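Local coordinates for adenosine deaminase (PDB 4GXW), which binds a zinc ion and probably catalyses the hydrolytic deamination of a purine as a member of the adenosine and AMP deaminase family, at residues A[23-28]-A[326-331]; A[27-32]-A[312-317]; A[99-104]-A[111-116]; A[263-268]-A[304-309]; A[287-290]-A[295-298]. All blocks are in the same frame, centred on the assembly; numbering follows the deposited sequence. Where two conformers were deposited one is given.

Contact 1: A[23-28]-A[326-331]; sequences RAFFHA and ADLKQF
The helical segments 23-28 and 326-331 come nearest at F26 and L328, whose CA atoms are still 9.8 Å apart, so the backbones do not touch and side chains alone span the gap. One methyl group does most of this work: CD2 of L328 lies 3.6 Å from CE1 of F26, reaching the ring at its edge and close to its plane. The same methyl is also near the edge of the F25 ring, although CD2 of L328 and CE2 of F25 are 4.4 Å apart, a looser approach. F26 leaves its helix with CG beside the backbone N (chi1 -63°), which swings the far side of the ring toward L328, and the side chains of F26 and L328 cross at about a right angle. The two phenylalanines also meet each other, CE1 of F26 lying in the plane of the F25 ring at its edge. Helix 20-28 leads into the first strand of the TIM-barrel domain, while helix 325-338 follows the last strands, so the contact brings together the two ends of the barrel sequence away from the zinc site. Large apolar residues suit this buried place, where flat rings can share a single branched leucine. Around them, F25 also packs on L360 and L364 of helix 343-371, F26 rests on E315 of helix 310-319, and L328 touches F323.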
# COMPACT_ATOMS: atom_id res chain seq x y z
N ARG A 23 -2.89 -19.10 -10.57
CA ARG A 23 -2.19 -17.88 -10.94
C ARG A 23 -2.98 -17.05 -11.95
O ARG A 23 -2.99 -15.82 -11.87
CB ARG A 23 -0.78 -18.18 -11.45
CG ARG A 23 0.13 -18.75 -10.35
CD ARG A 23 1.52 -19.07 -10.85
NE ARG A 23 2.32 -19.58 -9.74
CZ ARG A 23 2.51 -20.86 -9.47
NH1 ARG A 23 1.99 -21.79 -10.26
NH2 ARG A 23 3.23 -21.21 -8.42
N ALA A 24 -3.66 -17.72 -12.88
CA ALA A 24 -4.49 -17.03 -13.86
C ALA A 24 -5.65 -16.33 -13.15
O ALA A 24 -6.01 -15.20 -13.50
CB ALA A 24 -5.00 -18.00 -14.91
N PHE A 25 -6.23 -17.01 -12.15
CA PHE A 25 -7.31 -16.43 -11.35
C PHE A 25 -6.85 -15.17 -10.62
O PHE A 25 -7.47 -14.13 -10.73
CB PHE A 25 -7.87 -17.46 -10.36
CG PHE A 25 -8.87 -16.90 -9.39
CD1 PHE A 25 -10.19 -16.71 -9.76
CD2 PHE A 25 -8.49 -16.57 -8.09
CE1 PHE A 25 -11.12 -16.19 -8.86
CE2 PHE A 25 -9.41 -16.06 -7.20
CZ PHE A 25 -10.73 -15.86 -7.58
N PHE A 26 -5.74 -15.27 -9.90
CA PHE A 26 -5.28 -14.12 -9.11
C PHE A 26 -4.92 -12.95 -10.00
O PHE A 26 -5.17 -11.79 -9.65
CB PHE A 26 -4.10 -14.51 -8.21
CG PHE A 26 -4.44 -15.55 -7.19
CD1 PHE A 26 -5.52 -15.39 -6.34
CD2 PHE A 26 -3.69 -16.72 -7.09
CE1 PHE A 26 -5.86 -16.35 -5.41
CE2 PHE A 26 -4.01 -17.69 -6.15
CZ PHE A 26 -5.10 -17.50 -5.31
N HIS A 27 -4.36 -13.25 -11.16
CA HIS A 27 -4.00 -12.22 -12.13
C HIS A 27 -5.21 -11.50 -12.72
O HIS A 27 -5.21 -10.27 -12.83
CB HIS A 27 -3.13 -12.80 -13.25
CG HIS A 27 -2.61 -11.76 -14.19
ND1 HIS A 27 -1.40 -11.13 -14.00
CD2 HIS A 27 -3.15 -11.21 -15.30
CE1 HIS A 27 -1.21 -10.24 -14.97
NE2 HIS A 27 -2.26 -10.27 -15.76
N ALA A 28 -6.24 -12.27 -13.09
CA ALA A 28 -7.43 -11.74 -13.74
C ALA A 28 -8.33 -10.92 -12.81
O ALA A 28 -9.11 -10.09 -13.27
CB ALA A 28 -8.22 -12.86 -14.38
N ALA A 326 -14.26 -17.24 -1.49
CA ALA A 326 -15.32 -16.38 -0.97
C ALA A 326 -14.78 -15.23 -0.12
O ALA A 326 -15.25 -14.10 -0.24
CB ALA A 326 -16.32 -17.21 -0.18
N ASP A 327 -13.80 -15.51 0.73
CA ASP A 327 -13.14 -14.46 1.50
C ASP A 327 -12.51 -13.41 0.58
O ASP A 327 -12.61 -12.20 0.84
CB ASP A 327 -12.04 -15.03 2.41
CG ASP A 327 -12.59 -15.84 3.55
OD1 ASP A 327 -13.68 -15.52 4.07
OD2 ASP A 327 -11.89 -16.81 3.96
N LEU A 328 -11.84 -13.86 -0.48
CA LEU A 328 -11.22 -12.94 -1.43
C LEU A 328 -12.26 -12.04 -2.12
O LEU A 328 -12.00 -10.87 -2.35
CB LEU A 328 -10.36 -13.69 -2.46
CG LEU A 328 -8.87 -13.84 -2.12
CD1 LEU A 328 -8.65 -14.44 -0.73
CD2 LEU A 328 -8.15 -14.66 -3.19
N LYS A 329 -13.44 -12.58 -2.42
CA LYS A 329 -14.50 -11.73 -2.97
C LYS A 329 -14.85 -10.60 -2.00
O LYS A 329 -15.02 -9.45 -2.41
CB LYS A 329 -15.74 -12.56 -3.31
CG LYS A 329 -16.79 -11.78 -4.10
CD LYS A 329 -18.01 -12.61 -4.43
CE LYS A 329 -19.04 -11.79 -5.19
NZ LYS A 329 -20.22 -12.63 -5.57
N GLN A 330 -14.96 -10.93 -0.72
CA GLN A 330 -15.21 -9.92 0.30
C GLN A 330 -14.08 -8.90 0.37
O GLN A 330 -14.34 -7.71 0.51
CB GLN A 330 -15.48 -10.55 1.66
CG GLN A 330 -16.80 -11.32 1.72
CD GLN A 330 -17.96 -10.51 1.18
OE1 GLN A 330 -18.20 -9.39 1.62
NE2 GLN A 330 -18.68 -11.07 0.20
N PHE A 331 -12.83 -9.35 0.28
CA PHE A 331 -11.71 -8.41 0.29
C PHE A 331 -11.79 -7.44 -0.89
O PHE A 331 -11.46 -6.26 -0.75
CB PHE A 331 -10.36 -9.13 0.24
CG PHE A 331 -10.08 -10.05 1.40
CD1 PHE A 331 -10.75 -9.93 2.62
CD2 PHE A 331 -9.14 -11.05 1.26
CE1 PHE A 331 -10.47 -10.79 3.67
CE2 PHE A 331 -8.85 -11.91 2.30
CZ PHE A 331 -9.53 -11.79 3.51

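Contact 2: A[27-32]-A[312-317]; sequences HALPKV and EAWELM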
# COMPACT_ATOMS: atom_id res chain seq x y z
N HIS A 27 -4.36 -13.25 -11.16
CA HIS A 27 -4.00 -12.22 -12.13
C HIS A 27 -5.21 -11.50 -12.72
O HIS A 27 -5.21 -10.27 -12.83
CB HIS A 27 -3.13 -12.80 -13.25
CG HIS A 27 -2.61 -11.76 -14.19
ND1 HIS A 27 -1.40 -11.13 -14.00
CD2 HIS A 27 -3.15 -11.21 -15.30
CE1 HIS A 27 -1.21 -10.24 -14.97
NE2 HIS A 27 -2.26 -10.27 -15.76
N ALA A 28 -6.24 -12.27 -13.09
CA ALA A 28 -7.43 -11.74 -13.74
C ALA A 28 -8.33 -10.92 -12.81
O ALA A 28 -9.11 -10.09 -13.27
CB ALA A 28 -8.22 -12.86 -14.38
N LEU A 29 -8.23 -11.19 -11.51
CA LEU A 29 -9.05 -10.50 -10.51
C LEU A 29 -8.98 -8.99 -10.67
O LEU A 29 -7.89 -8.42 -10.67
CB LEU A 29 -8.57 -10.83 -9.09
CG LEU A 29 -8.85 -12.18 -8.45
CD1 LEU A 29 -8.46 -12.15 -6.98
CD2 LEU A 29 -10.31 -12.55 -8.61
N PRO A 30 -10.13 -8.33 -10.80
CA PRO A 30 -10.06 -6.86 -10.80
C PRO A 30 -9.68 -6.37 -9.41
O PRO A 30 -10.16 -6.93 -8.42
CB PRO A 30 -11.48 -6.41 -11.16
CG PRO A 30 -12.35 -7.61 -10.92
CD PRO A 30 -11.50 -8.84 -11.00
N LYS A 31 -8.84 -5.34 -9.34
CA LYS A 31 -8.28 -4.90 -8.08
C LYS A 31 -8.25 -3.40 -7.92
O LYS A 31 -8.13 -2.65 -8.89
CB LYS A 31 -6.82 -5.37 -7.96
CG LYS A 31 -6.60 -6.88 -8.05
CD LYS A 31 -5.11 -7.20 -8.19
CE LYS A 31 -4.86 -8.67 -8.53
NZ LYS A 31 -5.24 -9.07 -9.93
N VAL A 32 -8.39 -2.95 -6.67
CA VAL A 32 -7.88 -1.64 -6.31
C VAL A 32 -6.64 -1.87 -5.45
O VAL A 32 -6.48 -2.92 -4.83
CB VAL A 32 -8.90 -0.77 -5.53
CG1 VAL A 32 -10.19 -0.64 -6.32
CG2 VAL A 32 -9.17 -1.34 -4.16
N GLU A 312 0.39 -11.43 -6.78
CA GLU A 312 1.06 -12.22 -5.76
C GLU A 312 0.56 -11.91 -4.35
O GLU A 312 0.47 -12.80 -3.50
CB GLU A 312 2.57 -12.02 -5.85
CG GLU A 312 3.22 -12.69 -7.06
CD GLU A 312 4.69 -12.32 -7.23
OE1 GLU A 312 5.04 -11.14 -6.98
OE2 GLU A 312 5.50 -13.20 -7.59
N ALA A 313 0.26 -10.64 -4.09
CA ALA A 313 -0.27 -10.27 -2.78
C ALA A 313 -1.61 -10.96 -2.52
O ALA A 313 -1.83 -11.50 -1.43
CB ALA A 313 -0.39 -8.75 -2.65
N TRP A 314 -2.47 -10.98 -3.53
CA TRP A 314 -3.73 -11.70 -3.46
C TRP A 314 -3.51 -13.22 -3.31
O TRP A 314 -4.16 -13.87 -2.48
CB TRP A 314 -4.61 -11.33 -4.67
CG TRP A 314 -5.21 -9.99 -4.47
CD1 TRP A 314 -4.61 -8.78 -4.70
CD2 TRP A 314 -6.50 -9.69 -3.92
NE1 TRP A 314 -5.45 -7.76 -4.35
CE2 TRP A 314 -6.61 -8.29 -3.86
CE3 TRP A 314 -7.56 -10.48 -3.47
CZ2 TRP A 314 -7.76 -7.65 -3.37
CZ3 TRP A 314 -8.70 -9.85 -2.99
CH2 TRP A 314 -8.79 -8.45 -2.94
N GLU A 315 -2.58 -13.76 -4.07
CA GLU A 315 -2.23 -15.18 -3.98
C GLU A 315 -1.86 -15.59 -2.54
O GLU A 315 -2.35 -16.60 -2.03
CB GLU A 315 -1.08 -15.51 -4.92
CG GLU A 315 -0.53 -16.92 -4.74
CD GLU A 315 0.63 -17.23 -5.67
OE1 GLU A 315 0.69 -16.63 -6.76
OE2 GLU A 315 1.49 -18.07 -5.30
N LEU A 316 -1.02 -14.78 -1.88
CA LEU A 316 -0.58 -15.10 -0.53
C LEU A 316 -1.72 -15.24 0.47
O LEU A 316 -1.67 -16.07 1.37
CB LEU A 316 0.42 -14.05 -0.02
CG LEU A 316 1.81 -14.08 -0.67
CD1 LEU A 316 2.66 -12.93 -0.15
CD2 LEU A 316 2.50 -15.42 -0.42
N MET A 317 -2.76 -14.42 0.31
CA MET A 317 -3.92 -14.51 1.20
C MET A 317 -4.55 -15.91 1.14
O MET A 317 -4.97 -16.46 2.16
CB MET A 317 -4.96 -13.45 0.84
CG MET A 317 -4.42 -12.04 0.85
SD MET A 317 -3.84 -11.47 2.46
CE MET A 317 -5.38 -11.07 3.26
O HOH W 1 -4.76 -4.93 -3.95
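Apolar packing centres on W314, whose indole, projecting from helix 310-319, is met by L29 and K31 from the same side. CD1 of L29 is 4.0 Å from CE3 of W314 on the benzene part of the indole, while CE of K31 is 3.8 Å from CD1 of W314 on the pyrrole part; both approach obliquely. The lysine chain and the tryptophan slide past each other in opposite directions, so it is the methylene groups CG, CD and CE, rather than the charge, that touch the ring. Any cation-pi attraction is weak at best, with NZ of K31 5.7 Å from the centroid of the five-membered ring.

The polar contacts are made by the ends of the same two side chains. The bend at the end of K31 (chi4 72°) turns NZ back to O of L29, 2.8 Å away and met on a lone pair; F26 O and H108 O also accept from this amine. A water in the indole plane accepts from NE1 of W314 at 2.9 Å and donates to O of V32. Carbonyl oxygens thus probably stabilise the buried ammonium, and the water ties the indole to the barrel strand.

Contact 3: A[99-104]-A[111-116]; sequences YEYLED and RHAEFF
Y101 carries the contact from helix 91-106 to strand 110-117. From CB, with CG anti to the backbone N (chi1 158°), the ring heads for the strand. CD2 stands 4.2 Å above the face of the F115 ring, offset toward its rim, and CE2 lies 3.8 Å from CB of F115. The pair is an offset edge-to-face arrangement, the tyrosine edge turned toward the phenylalanine face with planes at 69° and centroids 5.6 Å apart. At the tip, OH passes 3.5 Å from CB of A113 and is hydrogen-bonded to E33 OE1, so a tyrosine can line an apolar interface and still satisfy its buried hydroxyl. Beside it, CD2 of L102 approaches CB of A113 at 3.8 Å. The small alanine gives both larger side chains access to the strand, while CD1 of L102 is 4.3 Å from CE1 of F115.

The helix precedes the strand and runs at 139° to it, in the manner of the helices that surround a TIM barrel. A113 and F115 face this helix, whereas H112 and E114 point the other way. On the outer layer, L102 also touches A144 and F115 touches M141, both of helix 130-148; within the sheet, strand 110-117 lies between strands 31-33 and 151-159.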
# COMPACT_ATOMS: atom_id res chain seq x y z
N TYR A 99 4.46 7.02 -13.31
CA TYR A 99 3.96 6.42 -14.54
C TYR A 99 4.31 4.93 -14.58
O TYR A 99 3.47 4.10 -14.93
CB TYR A 99 4.55 7.15 -15.74
CG TYR A 99 4.15 6.62 -17.09
CD1 TYR A 99 2.93 6.95 -17.66
CD2 TYR A 99 5.01 5.79 -17.82
CE1 TYR A 99 2.57 6.48 -18.91
CE2 TYR A 99 4.65 5.31 -19.07
CZ TYR A 99 3.43 5.66 -19.61
OH TYR A 99 3.08 5.18 -20.86
N GLU A 100 5.55 4.60 -14.21
CA GLU A 100 5.99 3.20 -14.26
C GLU A 100 5.30 2.33 -13.21
O GLU A 100 4.98 1.17 -13.48
CB GLU A 100 7.52 3.09 -14.17
CG GLU A 100 8.20 3.70 -15.38
CD GLU A 100 9.71 3.55 -15.41
OE1 GLU A 100 10.29 3.02 -14.44
OE2 GLU A 100 10.32 3.97 -16.42
N TYR A 101 5.07 2.87 -12.02
CA TYR A 101 4.31 2.16 -11.00
C TYR A 101 2.91 1.85 -11.51
O TYR A 101 2.45 0.71 -11.45
CB TYR A 101 4.26 2.93 -9.67
CG TYR A 101 3.08 2.50 -8.82
CD1 TYR A 101 2.95 1.18 -8.39
CD2 TYR A 101 2.07 3.39 -8.50
CE1 TYR A 101 1.85 0.77 -7.64
CE2 TYR A 101 0.97 3.00 -7.75
CZ TYR A 101 0.87 1.69 -7.33
OH TYR A 101 -0.23 1.32 -6.58
N LEU A 102 2.24 2.87 -12.05
CA LEU A 102 0.87 2.69 -12.51
C LEU A 102 0.78 1.72 -13.69
O LEU A 102 -0.17 0.94 -13.79
CB LEU A 102 0.19 4.04 -12.81
CG LEU A 102 -0.02 4.91 -11.57
CD1 LEU A 102 -0.36 6.34 -11.93
CD2 LEU A 102 -1.08 4.32 -10.65
N GLU A 103 1.78 1.75 -14.57
CA GLU A 103 1.87 0.76 -15.64
C GLU A 103 1.96 -0.66 -15.09
O GLU A 103 1.27 -1.57 -15.54
CB GLU A 103 3.08 1.03 -16.54
CG GLU A 103 3.22 0.01 -17.65
CD GLU A 103 4.37 0.29 -18.60
OE1 GLU A 103 5.29 1.07 -18.24
OE2 GLU A 103 4.36 -0.28 -19.72
N ASP A 104 2.83 -0.85 -14.10
CA ASP A 104 3.01 -2.17 -13.49
C ASP A 104 1.76 -2.63 -12.75
O ASP A 104 1.41 -3.82 -12.81
CB ASP A 104 4.23 -2.19 -12.57
CG ASP A 104 5.55 -2.07 -13.33
OD1 ASP A 104 5.59 -2.38 -14.54
OD2 ASP A 104 6.56 -1.68 -12.70
N ARG A 111 -7.29 -1.48 -11.30
CA ARG A 111 -8.06 -0.52 -12.08
C ARG A 111 -8.06 0.86 -11.44
O ARG A 111 -8.39 1.86 -12.08
CB ARG A 111 -9.49 -1.03 -12.27
CG ARG A 111 -9.51 -2.29 -13.10
CD ARG A 111 -10.88 -2.92 -13.21
NE ARG A 111 -10.85 -4.08 -14.09
CZ ARG A 111 -11.90 -4.87 -14.34
NH1 ARG A 111 -13.06 -4.60 -13.78
NH2 ARG A 111 -11.77 -5.91 -15.15
N HIS A 112 -7.67 0.90 -10.17
CA HIS A 112 -7.64 2.13 -9.39
C HIS A 112 -6.58 1.96 -8.31
O HIS A 112 -6.63 1.01 -7.52
CB HIS A 112 -9.02 2.37 -8.75
CG HIS A 112 -9.07 3.57 -7.86
ND1 HIS A 112 -9.25 4.85 -8.34
CD2 HIS A 112 -8.97 3.69 -6.51
CE1 HIS A 112 -9.25 5.70 -7.33
NE2 HIS A 112 -9.07 5.02 -6.21
N ALA A 113 -5.61 2.88 -8.28
CA ALA A 113 -4.50 2.82 -7.32
C ALA A 113 -4.39 4.14 -6.57
O ALA A 113 -4.34 5.21 -7.17
CB ALA A 113 -3.18 2.52 -8.03
N GLU A 114 -4.33 4.06 -5.24
CA GLU A 114 -4.06 5.24 -4.42
C GLU A 114 -2.72 5.00 -3.76
O GLU A 114 -2.54 3.97 -3.09
CB GLU A 114 -5.18 5.43 -3.39
CG GLU A 114 -6.56 5.42 -4.05
CD GLU A 114 -7.71 5.71 -3.11
OE1 GLU A 114 -7.48 6.03 -1.92
OE2 GLU A 114 -8.87 5.61 -3.57
N PHE A 115 -1.78 5.91 -3.97
CA PHE A 115 -0.40 5.68 -3.56
C PHE A 115 0.20 6.83 -2.75
O PHE A 115 -0.21 7.99 -2.91
CB PHE A 115 0.48 5.31 -4.77
CG PHE A 115 0.59 6.38 -5.83
CD1 PHE A 115 -0.36 6.48 -6.84
CD2 PHE A 115 1.65 7.27 -5.82
CE1 PHE A 115 -0.24 7.47 -7.83
CE2 PHE A 115 1.76 8.24 -6.81
CZ PHE A 115 0.81 8.35 -7.80
N PHE A 116 1.14 6.48 -1.88
CA PHE A 116 1.75 7.40 -0.92
C PHE A 116 3.04 8.03 -1.46
O PHE A 116 3.87 7.35 -2.07
CB PHE A 116 2.11 6.65 0.36
CG PHE A 116 0.94 6.01 1.08
CD1 PHE A 116 -0.23 6.71 1.34
CD2 PHE A 116 1.01 4.68 1.48
CE1 PHE A 116 -1.29 6.10 2.01
CE2 PHE A 116 -0.06 4.08 2.16
CZ PHE A 116 -1.20 4.80 2.41

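Contact 4: A[263-268]-A[304-309]; sequences TVVPTN and TLHKVN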
# COMPACT_ATOMS: atom_id res chain seq x y z
N THR A 263 -6.09 -1.55 5.50
CA THR A 263 -5.24 -2.02 4.42
C THR A 263 -4.19 -2.92 5.06
O THR A 263 -3.62 -2.58 6.09
CB THR A 263 -4.61 -0.87 3.61
OG1 THR A 263 -3.63 -0.18 4.40
CG2 THR A 263 -5.68 0.11 3.13
N VAL A 264 -3.97 -4.09 4.49
CA VAL A 264 -3.03 -5.05 5.07
C VAL A 264 -2.01 -5.49 4.04
O VAL A 264 -2.25 -5.41 2.82
CB VAL A 264 -3.76 -6.28 5.69
CG1 VAL A 264 -4.73 -5.83 6.81
CG2 VAL A 264 -4.48 -7.09 4.61
N VAL A 265 -0.86 -5.94 4.53
CA VAL A 265 0.29 -6.22 3.68
C VAL A 265 0.85 -7.58 4.09
O VAL A 265 1.53 -7.69 5.11
CB VAL A 265 1.36 -5.11 3.83
CG1 VAL A 265 2.58 -5.41 2.96
CG2 VAL A 265 0.77 -3.74 3.51
N PRO A 266 0.55 -8.63 3.31
CA PRO A 266 1.06 -9.95 3.69
C PRO A 266 2.58 -10.00 3.81
O PRO A 266 3.11 -10.70 4.68
CB PRO A 266 0.53 -10.88 2.58
CG PRO A 266 -0.09 -9.99 1.54
CD PRO A 266 -0.41 -8.69 2.20
N THR A 267 3.29 -9.22 2.99
CA THR A 267 4.75 -9.18 3.06
C THR A 267 5.31 -8.20 4.09
O THR A 267 6.48 -7.84 3.99
CB THR A 267 5.34 -8.85 1.68
OG1 THR A 267 4.78 -7.62 1.20
CG2 THR A 267 5.02 -9.97 0.69
N ASN A 268 4.50 -7.77 5.06
CA ASN A 268 4.99 -6.85 6.09
C ASN A 268 6.33 -7.30 6.67
O ASN A 268 6.46 -8.42 7.15
CB ASN A 268 3.95 -6.73 7.21
CG ASN A 268 4.40 -5.81 8.33
OD1 ASN A 268 4.76 -6.27 9.42
ND2 ASN A 268 4.38 -4.50 8.08
N THR A 304 8.33 -3.37 -5.49
CA THR A 304 9.60 -3.76 -6.11
C THR A 304 10.66 -4.12 -5.08
O THR A 304 11.58 -4.88 -5.38
CB THR A 304 10.13 -2.69 -7.06
OG1 THR A 304 10.31 -1.47 -6.33
CG2 THR A 304 9.18 -2.49 -8.23
N LEU A 305 10.54 -3.58 -3.87
CA LEU A 305 11.50 -3.87 -2.80
C LEU A 305 11.11 -5.12 -2.01
O LEU A 305 11.99 -5.85 -1.54
CB LEU A 305 11.63 -2.67 -1.87
CG LEU A 305 12.12 -1.39 -2.53
CD1 LEU A 305 12.21 -0.25 -1.53
CD2 LEU A 305 13.46 -1.59 -3.21
N HIS A 306 9.82 -5.38 -1.88
CA HIS A 306 9.32 -6.59 -1.24
C HIS A 306 9.26 -7.76 -2.22
O HIS A 306 8.99 -8.89 -1.82
CB HIS A 306 7.91 -6.38 -0.68
CG HIS A 306 7.86 -5.59 0.59
ND1 HIS A 306 6.76 -5.60 1.41
CD2 HIS A 306 8.76 -4.76 1.17
CE1 HIS A 306 6.98 -4.81 2.45
NE2 HIS A 306 8.19 -4.29 2.33
N LYS A 307 9.49 -7.49 -3.50
CA LYS A 307 9.38 -8.50 -4.56
C LYS A 307 8.00 -9.14 -4.58
O LYS A 307 7.87 -10.37 -4.62
CB LYS A 307 10.46 -9.59 -4.41
CG LYS A 307 11.89 -9.07 -4.47
CD LYS A 307 12.88 -10.22 -4.29
CE LYS A 307 14.32 -9.72 -4.27
NZ LYS A 307 15.30 -10.80 -3.95
N VAL A 308 6.97 -8.31 -4.55
CA VAL A 308 5.59 -8.79 -4.60
C VAL A 308 4.75 -7.88 -5.50
O VAL A 308 4.72 -6.66 -5.31
CB VAL A 308 5.00 -8.93 -3.16
CG1 VAL A 308 4.94 -7.57 -2.43
CG2 VAL A 308 3.62 -9.60 -3.19
N ASN A 309 4.09 -8.46 -6.49
CA ASN A 309 3.18 -7.69 -7.34
C ASN A 309 1.73 -7.89 -6.84
O ASN A 309 1.50 -8.73 -5.96
CB ASN A 309 3.39 -8.05 -8.83
CG ASN A 309 2.99 -9.48 -9.16
OD1 ASN A 309 1.92 -9.94 -8.76
ND2 ASN A 309 3.85 -10.18 -9.90
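T267 and H306 form the tight part of this contact. OG1 of T267 lies 2.8 Å from ND1 of H306, in the plane of the imidazole at its edge; either atom could supply the proton of this hydrogen bond. The hydroxyl occupies the position between the backbone N and the carbonyl carbon (chi1 55°), which directs it to the imidazole, while both branches of the threonine lie against V308. There threonine and valine reach toward each other tip to tip, CG1 of V308 being 3.6 Å from OG1 and 3.9 Å from CG2 of T267. Threonine suits the place because it supplies a hydroxyl for the histidine and a methyl that adds to the packing on the valine.

Segment 263-268 continues from the C-terminal end of barrel strand 261-264 into a type I turn from V265 to N268, closed by N268 N to V265 O at 3.0 Å. Segment 304-309 follows the zinc ligand D301, so the bond joins the turn after one strand to the short helix 303-306 at the catalytic end of the TIM barrel.

The looser side belongs to V265, whose CG1 is 4.5 Å from ND1 of H306 but which also packs against D301. Toward solvent, K307, with positive phi, is exposed and its side chain leads away from segment 263-268.

Contact 5: A[287-290]-A[295-298]; sequences RKMP and KIHP
I296 spreads its branches over two successive residues of segment 287-290. Its CD1 methyl lies 3.5 Å from CG of P290, the two side chains crossing at about a right angle, and CG1 of I296 is 3.9 Å from the same CG of P290. The other branch, CG2 of I296, sits 3.7 Å from CB of M289, and CE of M289 is 4.1 Å from CG2 of I296. This division follows from chi1 of 73°, which places CG1 between the backbone N and the carbonyl carbon and leaves CG2 beside the backbone N. M289 bends at chi3 (82°), bringing its methyl back alongside the isoleucine.

A rigid proline ring, a pliable thioether and a beta-branched residue on a strand complement one another here. Strand 295-298 pairs in parallel with strand 261-264 of the barrel; F331 and M317 from the outer helices add to the cover on I296, and N334 ND2 of helix 325-338 bonds to O of I296. The contact across the connection is wholly apolar, so shape complementarity and exclusion of water probably hold the loop to the strand.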
# COMPACT_ATOMS: atom_id res chain seq x y z
N ARG A 287 -4.14 -12.67 9.88
CA ARG A 287 -4.91 -13.90 9.68
C ARG A 287 -6.21 -13.90 10.49
O ARG A 287 -7.21 -14.49 10.06
CB ARG A 287 -4.05 -15.11 10.05
CG ARG A 287 -4.63 -16.46 9.67
CD ARG A 287 -3.82 -17.60 10.30
NE ARG A 287 -4.24 -18.90 9.78
CZ ARG A 287 -3.63 -19.52 8.78
NH1 ARG A 287 -4.07 -20.69 8.35
NH2 ARG A 287 -2.56 -18.96 8.21
N LYS A 288 -6.19 -13.23 11.64
CA LYS A 288 -7.32 -13.24 12.57
C LYS A 288 -8.28 -12.07 12.36
O LYS A 288 -9.36 -12.06 12.93
CB LYS A 288 -6.82 -13.15 14.02
CG LYS A 288 -5.79 -14.18 14.45
CD LYS A 288 -5.19 -13.76 15.79
CE LYS A 288 -4.30 -14.84 16.40
NZ LYS A 288 -2.93 -14.84 15.80
N MET A 289 -7.89 -11.08 11.57
CA MET A 289 -8.69 -9.86 11.50
C MET A 289 -10.13 -10.03 10.96
O MET A 289 -11.08 -9.52 11.56
CB MET A 289 -7.92 -8.72 10.80
CG MET A 289 -6.74 -8.20 11.64
SD MET A 289 -5.60 -7.13 10.75
CE MET A 289 -6.44 -5.55 10.81
N PRO A 290 -10.31 -10.76 9.84
CA PRO A 290 -11.68 -10.93 9.34
C PRO A 290 -12.60 -11.67 10.32
O PRO A 290 -13.78 -11.32 10.44
CB PRO A 290 -11.48 -11.72 8.03
CG PRO A 290 -10.10 -11.32 7.58
CD PRO A 290 -9.31 -11.25 8.87
N LYS A 295 -13.00 -5.45 8.22
CA LYS A 295 -12.83 -5.42 6.77
C LYS A 295 -11.38 -5.17 6.43
O LYS A 295 -10.87 -4.09 6.70
CB LYS A 295 -13.68 -4.30 6.16
CG LYS A 295 -15.18 -4.51 6.25
CD LYS A 295 -15.92 -3.44 5.43
CE LYS A 295 -17.41 -3.72 5.36
NZ LYS A 295 -18.09 -2.79 4.40
N ILE A 296 -10.72 -6.16 5.84
CA ILE A 296 -9.35 -5.99 5.39
C ILE A 296 -9.25 -6.00 3.87
O ILE A 296 -10.15 -6.48 3.18
CB ILE A 296 -8.37 -7.02 6.02
CG1 ILE A 296 -8.57 -8.42 5.41
CG2 ILE A 296 -8.50 -7.03 7.54
CD1 ILE A 296 -7.58 -9.46 5.93
N HIS A 297 -8.12 -5.51 3.37
CA HIS A 297 -7.87 -5.43 1.94
C HIS A 297 -6.37 -5.55 1.73
O HIS A 297 -5.62 -4.75 2.28
CB HIS A 297 -8.38 -4.09 1.39
CG HIS A 297 -8.06 -3.89 -0.05
ND1 HIS A 297 -7.03 -3.09 -0.48
CD2 HIS A 297 -8.63 -4.42 -1.17
CE1 HIS A 297 -6.98 -3.12 -1.80
NE2 HIS A 297 -7.94 -3.92 -2.24
N PRO A 298 -5.94 -6.55 0.96
CA PRO A 298 -4.50 -6.81 0.80
C PRO A 298 -3.83 -5.93 -0.25
O PRO A 298 -4.47 -5.57 -1.25
CB PRO A 298 -4.47 -8.27 0.36
CG PRO A 298 -5.73 -8.41 -0.44
CD PRO A 298 -6.75 -7.57 0.26

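Overall arrangement
Contacts 1 and 2 share H27 and A28 and have centres 6 Å apart; L328 O lies 3.5 Å from W314 CZ3, and F331 packs on W314. From there, neighbouring strands 31-33 and 110-117 join contact 2 to contact 3, with K31 O 2.8 Å from R111 N. Contact 5 meets contact 4 in the same way, V264 N lying 2.8 Å from H297 O, and P298 also packs on W314 of contact 2. Contacts 3 and 5 are on opposite sides of the chain's centre, their centres 22 Å apart. Contact 4 lies near the metal: the V265 side chain is about 6 Å from the zinc ion, against about 10 Å for F115 of contact 3 and about 14 Å for M289 of contact 5.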